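Local coordinates for salicylate 5-hydroxylase, large oxygenase component (Ralstonia sp., PDB 7C8Z), which catalyses, as the oxygenase component of a multicomponent enzyme system, the 5-hydroxylation of salicylate to gentisate, using a Rieske [2Fe-2S] cluster and a separate iron ion, at residues 92-97 and 106-111; 111-116 and 130-135. All coordinates share one frame; numbering follows the deposited sequence.

Interaction 1: residues 92-97 and 106-111. With FES (Fe2/s2 (inorganic) cluster), chain I.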
loop_
_atom_site.group_PDB
_atom_site.type_symbol
_atom_site.label_atom_id
_atom_site.label_comp_id
_atom_site.label_asym_id
_atom_site.label_seq_id
_atom_site.Cartn_x
_atom_site.Cartn_y
_atom_site.Cartn_z
ATOM N N SER A 92 9.391 -12.231 -16.702
ATOM C CA SER A 92 9.398 -11.218 -17.747
ATOM C C SER A 92 10.154 -11.717 -18.973
ATOM O O SER A 92 11.259 -12.260 -18.859
ATOM C CB SER A 92 10.038 -9.933 -17.222
ATOM O OG SER A 92 9.600 -8.807 -17.962
ATOM N N VAL A 93 9.557 -11.527 -20.151
ATOM C CA VAL A 93 10.180 -11.875 -21.419
ATOM C C VAL A 93 10.011 -10.704 -22.379
ATOM O O VAL A 93 9.220 -9.790 -22.153
ATOM C CB VAL A 93 9.605 -13.171 -22.028
ATOM C CG1 VAL A 93 9.998 -14.372 -21.183
ATOM C CG2 VAL A 93 8.094 -13.071 -22.175
ATOM N N ILE A 94 10.779 -10.749 -23.463
ATOM C CA ILE A 94 10.762 -9.736 -24.508
ATOM C C ILE A 94 10.485 -10.426 -25.835
ATOM O O ILE A 94 11.161 -11.407 -26.184
ATOM C CB ILE A 94 12.091 -8.961 -24.556
ATOM C CG1 ILE A 94 12.462 -8.464 -23.154
ATOM C CG2 ILE A 94 12.021 -7.812 -25.561
ATOM C CD1 ILE A 94 13.917 -8.150 -22.991
ATOM N N MET A 95 9.488 -9.920 -26.565
ATOM C CA MET A 95 9.137 -10.395 -27.898
ATOM C C MET A 95 9.596 -9.337 -28.892
ATOM O O MET A 95 9.083 -8.213 -28.885
ATOM C CB MET A 95 7.633 -10.639 -28.009
ATOM C CG MET A 95 7.129 -10.759 -29.438
ATOM S SD MET A 95 5.329 -10.792 -29.570
ATOM C CE MET A 95 4.955 -9.041 -29.603
ATOM N N VAL A 96 10.574 -9.676 -29.727
ATOM C CA VAL A 96 11.165 -8.714 -30.647
ATOM C C VAL A 96 11.136 -9.267 -32.065
ATOM O O VAL A 96 11.353 -10.464 -32.287
ATOM C CB VAL A 96 12.609 -8.350 -30.234
ATOM C CG1 VAL A 96 13.501 -9.586 -30.240
ATOM C CG2 VAL A 96 13.165 -7.259 -31.141
ATOM N N ARG A 97 10.897 -8.388 -33.032
ATOM C CA ARG A 97 10.972 -8.789 -34.426
ATOM C C ARG A 97 12.426 -8.784 -34.875
ATOM O O ARG A 97 13.119 -7.771 -34.748
ATOM C CB ARG A 97 10.152 -7.863 -35.319
ATOM C CG ARG A 97 10.302 -8.219 -36.793
ATOM C CD ARG A 97 9.071 -7.875 -37.602
ATOM N NE ARG A 97 7.833 -8.256 -36.928
ATOM C CZ ARG A 97 7.281 -9.462 -36.993
ATOM N NH1 ARG A 97 7.857 -10.425 -37.702
ATOM N NH2 ARG A 97 6.148 -9.704 -36.348
ATOM N N VAL A 106 12.898 -13.791 -25.764
ATOM C CA VAL A 106 13.992 -14.066 -24.841
ATOM C C VAL A 106 13.564 -13.679 -23.433
ATOM O O VAL A 106 12.662 -12.868 -23.228
ATOM C CB VAL A 106 15.282 -13.324 -25.236
ATOM C CG1 VAL A 106 15.687 -13.692 -26.657
ATOM C CG2 VAL A 106 15.086 -11.815 -25.090
ATOM N N GLU A 107 14.234 -14.268 -22.449
ATOM C CA GLU A 107 13.933 -13.955 -21.062
ATOM C C GLU A 107 14.589 -12.637 -20.661
ATOM O O GLU A 107 15.758 -12.393 -20.964
ATOM C CB GLU A 107 14.403 -15.085 -20.146
ATOM C CG GLU A 107 14.106 -14.839 -18.677
ATOM C CD GLU A 107 14.044 -16.115 -17.870
ATOM O OE1 GLU A 107 13.470 -16.085 -16.762
ATOM O OE2 GLU A 107 14.571 -17.146 -18.340
ATOM N N ASN A 108 13.822 -11.788 -19.973
ATOM C CA ASN A 108 14.274 -10.461 -19.564
ATOM C C ASN A 108 15.123 -10.539 -18.302
ATOM O O ASN A 108 14.860 -9.829 -17.326
ATOM C CB ASN A 108 13.068 -9.539 -19.333
ATOM C CG ASN A 108 13.457 -8.073 -19.167
ATOM O OD1 ASN A 108 14.598 -7.683 -19.409
ATOM N ND2 ASN A 108 12.503 -7.258 -18.745
ATOM N N VAL A 109 16.140 -11.399 -18.310
ATOM C CA VAL A 109 17.055 -11.562 -17.184
ATOM C C VAL A 109 18.472 -11.629 -17.729
ATOM O O VAL A 109 18.742 -12.385 -18.667
ATOM C CB VAL A 109 16.741 -12.829 -16.363
ATOM C CG1 VAL A 109 17.767 -13.013 -15.257
ATOM C CG2 VAL A 109 15.342 -12.757 -15.786
ATOM N N CYS A 110 19.376 -10.851 -17.143
ATOM C CA CYS A 110 20.730 -10.822 -17.663
ATOM C C CYS A 110 21.525 -12.040 -17.208
ATOM O O CYS A 110 21.225 -12.677 -16.197
ATOM C CB CYS A 110 21.465 -9.565 -17.227
ATOM S SG CYS A 110 23.200 -9.667 -17.711
ATOM N N ALA A 111 22.572 -12.346 -17.971
ATOM C CA ALA A 111 23.401 -13.507 -17.692
ATOM C C ALA A 111 24.487 -13.227 -16.661
ATOM O O ALA A 111 24.934 -14.160 -15.984
ATOM C CB ALA A 111 24.034 -14.017 -18.988
HETATM FE FE1 FES I . 26.195 -6.972 -14.898
HETATM FE FE2 FES I . 23.877 -7.190 -16.910
HETATM S S1 FES I . 25.965 -6.556 -17.043
HETATM S S2 FES I . 24.097 -7.592 -14.783
#

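Interaction 2: residues 111-116 and 130-135. With FES (Fe2/s2 (inorganic) cluster), chain I.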
loop_
_atom_site.group_PDB
_atom_site.type_symbol
_atom_site.label_atom_id
_atom_site.label_comp_id
_atom_site.label_asym_id
_atom_site.label_seq_id
_atom_site.Cartn_x
_atom_site.Cartn_y
_atom_site.Cartn_z
ATOM N N ALA A 111 22.572 -12.346 -17.971
ATOM C CA ALA A 111 23.401 -13.507 -17.692
ATOM C C ALA A 111 24.487 -13.227 -16.661
ATOM O O ALA A 111 24.934 -14.160 -15.984
ATOM C CB ALA A 111 24.034 -14.017 -18.988
ATOM N N HIS A 112 24.946 -11.981 -16.540
ATOM C CA HIS A 112 25.968 -11.673 -15.546
ATOM C C HIS A 112 25.448 -11.848 -14.123
ATOM O O HIS A 112 25.800 -12.817 -13.440
ATOM C CB HIS A 112 26.493 -10.247 -15.751
ATOM C CG HIS A 112 27.583 -9.851 -14.800
ATOM N ND1 HIS A 112 28.134 -8.587 -14.790
ATOM C CD2 HIS A 112 28.227 -10.546 -13.834
ATOM C CE1 HIS A 112 29.063 -8.518 -13.853
ATOM N NE2 HIS A 112 29.137 -9.694 -13.257
ATOM N N ARG A 113 24.568 -10.952 -13.677
ATOM C CA ARG A 113 24.042 -11.037 -12.320
ATOM C C ARG A 113 22.522 -10.947 -12.298
ATOM O O ARG A 113 21.939 -10.416 -11.349
ATOM C CB ARG A 113 24.662 -9.967 -11.424
ATOM C CG ARG A 113 26.106 -10.257 -11.026
ATOM C CD ARG A 113 26.604 -9.271 -9.976
ATOM N NE ARG A 113 27.913 -8.728 -10.324
ATOM C CZ ARG A 113 28.385 -7.569 -9.875
ATOM N NH1 ARG A 113 27.653 -6.820 -9.058
ATOM N NH2 ARG A 113 29.590 -7.156 -10.250
ATOM N N GLY A 114 21.872 -11.468 -13.335
ATOM C CA GLY A 114 20.440 -11.675 -13.312
ATOM C C GLY A 114 19.591 -10.428 -13.309
ATOM O O GLY A 114 18.399 -10.513 -13.008
ATOM N N MET A 115 20.153 -9.273 -13.652
ATOM C CA MET A 115 19.370 -8.042 -13.634
ATOM C C MET A 115 18.300 -8.058 -14.721
ATOM O O MET A 115 18.568 -8.400 -15.877
ATOM C CB MET A 115 20.275 -6.825 -13.805
ATOM C CG MET A 115 19.510 -5.556 -14.133
ATOM S SD MET A 115 20.364 -4.072 -13.600
ATOM C CE MET A 115 20.356 -3.112 -15.107
ATOM N N ARG A 116 17.085 -7.672 -14.348
ATOM C CA ARG A 116 15.990 -7.512 -15.301
ATOM C C ARG A 116 16.211 -6.210 -16.069
ATOM O O ARG A 116 15.798 -5.138 -15.627
ATOM C CB ARG A 116 14.658 -7.527 -14.564
ATOM C CG ARG A 116 13.471 -7.764 -15.455
ATOM C CD ARG A 116 12.213 -7.307 -14.780
ATOM N NE ARG A 116 11.578 -8.370 -14.017
ATOM C CZ ARG A 116 10.330 -8.302 -13.571
ATOM N NH1 ARG A 116 9.608 -7.216 -13.820
ATOM N NH2 ARG A 116 9.804 -9.313 -12.885
ATOM N N CYS A 130 22.462 -4.703 -21.092
ATOM C CA CYS A 130 22.286 -4.389 -19.690
ATOM C C CYS A 130 23.319 -3.376 -19.248
ATOM O O CYS A 130 24.531 -3.616 -19.414
ATOM C CB CYS A 130 22.393 -5.640 -18.834
ATOM S SG CYS A 130 21.878 -5.353 -17.139
ATOM N N PRO A 131 22.864 -2.266 -18.657
ATOM C CA PRO A 131 23.762 -1.149 -18.350
ATOM C C PRO A 131 24.491 -1.264 -17.028
ATOM O O PRO A 131 25.355 -0.421 -16.763
ATOM C CB PRO A 131 22.802 0.048 -18.319
ATOM C CG PRO A 131 21.519 -0.531 -17.830
ATOM C CD PRO A 131 21.453 -1.937 -18.384
ATOM N N TYR A 132 24.179 -2.258 -16.195
ATOM C CA TYR A 132 24.937 -2.431 -14.961
ATOM C C TYR A 132 26.423 -2.586 -15.266
ATOM O O TYR A 132 27.264 -1.885 -14.691
ATOM C CB TYR A 132 24.405 -3.631 -14.175
ATOM C CG TYR A 132 24.740 -3.606 -12.694
ATOM C CD1 TYR A 132 25.551 -2.609 -12.155
ATOM C CD2 TYR A 132 24.249 -4.584 -11.835
ATOM C CE1 TYR A 132 25.861 -2.590 -10.805
ATOM C CE2 TYR A 132 24.551 -4.573 -10.486
ATOM C CZ TYR A 132 25.356 -3.573 -9.973
ATOM O OH TYR A 132 25.656 -3.557 -8.625
ATOM N N HIS A 133 26.762 -3.491 -16.189
ATOM C CA HIS A 133 28.128 -3.619 -16.685
ATOM C C HIS A 133 28.155 -3.669 -18.210
ATOM O O HIS A 133 29.164 -4.069 -18.799
ATOM C CB HIS A 133 28.808 -4.841 -16.065
ATOM C CG HIS A 133 28.747 -4.855 -14.568
ATOM N ND1 HIS A 133 27.598 -5.167 -13.873
ATOM C CD2 HIS A 133 29.681 -4.568 -13.633
ATOM C CE1 HIS A 133 27.830 -5.089 -12.577
ATOM N NE2 HIS A 133 29.088 -4.725 -12.402
ATOM N N GLN A 134 27.049 -3.272 -18.847
ATOM C CA GLN A 134 26.975 -3.041 -20.292
ATOM C C GLN A 134 27.255 -4.308 -21.095
ATOM O O GLN A 134 28.024 -4.303 -22.056
ATOM C CB GLN A 134 27.918 -1.913 -20.712
ATOM C CG GLN A 134 27.645 -0.604 -20.010
ATOM C CD GLN A 134 26.477 0.145 -20.614
ATOM O OE1 GLN A 134 25.953 -0.237 -21.659
ATOM N NE2 GLN A 134 26.059 1.223 -19.956
ATOM N N TRP A 135 26.595 -5.399 -20.715
ATOM C CA TRP A 135 26.667 -6.615 -21.519
ATOM C C TRP A 135 25.726 -6.468 -22.706
ATOM O O TRP A 135 24.589 -6.016 -22.546
ATOM C CB TRP A 135 26.300 -7.851 -20.698
ATOM C CG TRP A 135 27.440 -8.410 -19.894
ATOM C CD1 TRP A 135 28.529 -7.731 -19.442
ATOM C CD2 TRP A 135 27.596 -9.764 -19.441
ATOM N NE1 TRP A 135 29.357 -8.573 -18.738
ATOM C CE2 TRP A 135 28.808 -9.826 -18.721
ATOM C CE3 TRP A 135 26.827 -10.928 -19.571
ATOM C CZ2 TRP A 135 29.273 -11.004 -18.137
ATOM C CZ3 TRP A 135 27.293 -12.099 -18.989
ATOM C CH2 TRP A 135 28.505 -12.127 -18.280
HETATM FE FE1 FES I . 26.195 -6.972 -14.898
HETATM FE FE2 FES I . 23.877 -7.190 -16.910
HETATM S S1 FES I . 25.965 -6.556 -17.043
HETATM S S2 FES I . 24.097 -7.592 -14.783
#

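Interaction 1: residues 92-97 and 106-111
Ile94 and Val106 form an antiparallel hydrogen-bonded pair, joined by two backbone bonds. Ile94 N donates to Val106 O at 2.8 Å, and Val106 N returns a bond to Ile94 O at 3.0 Å. A third backbone bond, Asn108 N to Ser92 O at 2.8 Å, approaches from above the carbonyl plane; here the chain has left the strand, with Asn108 at the centre of an inverse gamma turn.

The side chain of Asn108 reaches back toward 92-97 with CG trans to the backbone N (chi1 -169°). Its ND2 makes a weak, nearly straight bond to Ser92 OG at 3.4 Å, while OD1 accepts from the backbone N of Cys118, so both ends of the amide are held. Glu107 starts away from 92-97 and forms salt bridges with Arg91 and with Lys403 of the second subunit.

The apolar contact is Ile94 CB against Val106 CG2, 4.2 Å apart; Ile94 CD1 adds a van der Waals contact with the Asn108 amide.

Beyond Asn108 this Rieske-domain hairpin leads to Cys110, whose SG lies 2.7 Å from FE2 of the cluster. Its strands, 91-97 and 103-107, are flanked by strands 82-88 and 175-181, while Phe128 of strand 128-130 packs on Ile94 and Val106.

Interaction 2: residues 111-116 and 130-135
The two loops that grip the Rieske [2Fe-2S] cluster face each other here, each supplying one histidine to the same iron. His112 ND1 and His133 ND1 both bind FE1 at 2.5 Å, and Cys130 SG lies 2.7 Å from FE2. The imidazoles meet edge-to-face, His112 CE1 standing over the centre of the His133 ring with the planes at 63°.

The indole of Trp135 packs face-on against His112. The imidazole forms an offset stack on the six-membered ring, planes 16° apart, while His112 CB sits almost straight over that ring, 3.5 Å from its centroid. Ala111 CB touches the indole edge at CZ3, and S1 of the cluster lies over an indole face.

Arg113 bends at chi3 (-132°), bringing the guanidinium to the His133 ring, with His133 CE1 over one guanidinium face toward its rim. Asp240 of the second subunit takes bonds from Arg113 NH2 and His133 NE2; Glu426 of that subunit pairs with Arg113 and His112 NE2. His133 also packs on that subunit's iron ligand His243, consistent with the family's electron route between neighbouring subunits through Asp240.

Around Cys130, Met115 CE packs 3.4 Å from SG and 3.7 Å from Pro131 CD, with Met115 SD making an oblique Met-aromatic contact to Tyr132.

Two histidines on one iron and two cysteines on the other, Cys110 completing the set, are the hallmark of a Rieske centre.

Both contacts are buried, belong to the Rieske domain and follow one another along the chain, sharing Ala111. Interaction 1 pairs the end of a hairpin, with the first residue of the following loop added, and is held mainly by backbone hydrogen bonds and one amide; interaction 2 joins two loops, the second bounded by short strands, and is tied together by metal coordination, ring packing and sulfur contacts. The chain runs from the hairpin through Cys110 into the first cluster loop, and a probable hydrogen bond from Cys110 N to Met115 O, 2.9 Å, connects the two contacts. The second subunit meets both, through Gln402 and Lys403 at the hairpin and through acidic residues at the cluster histidines.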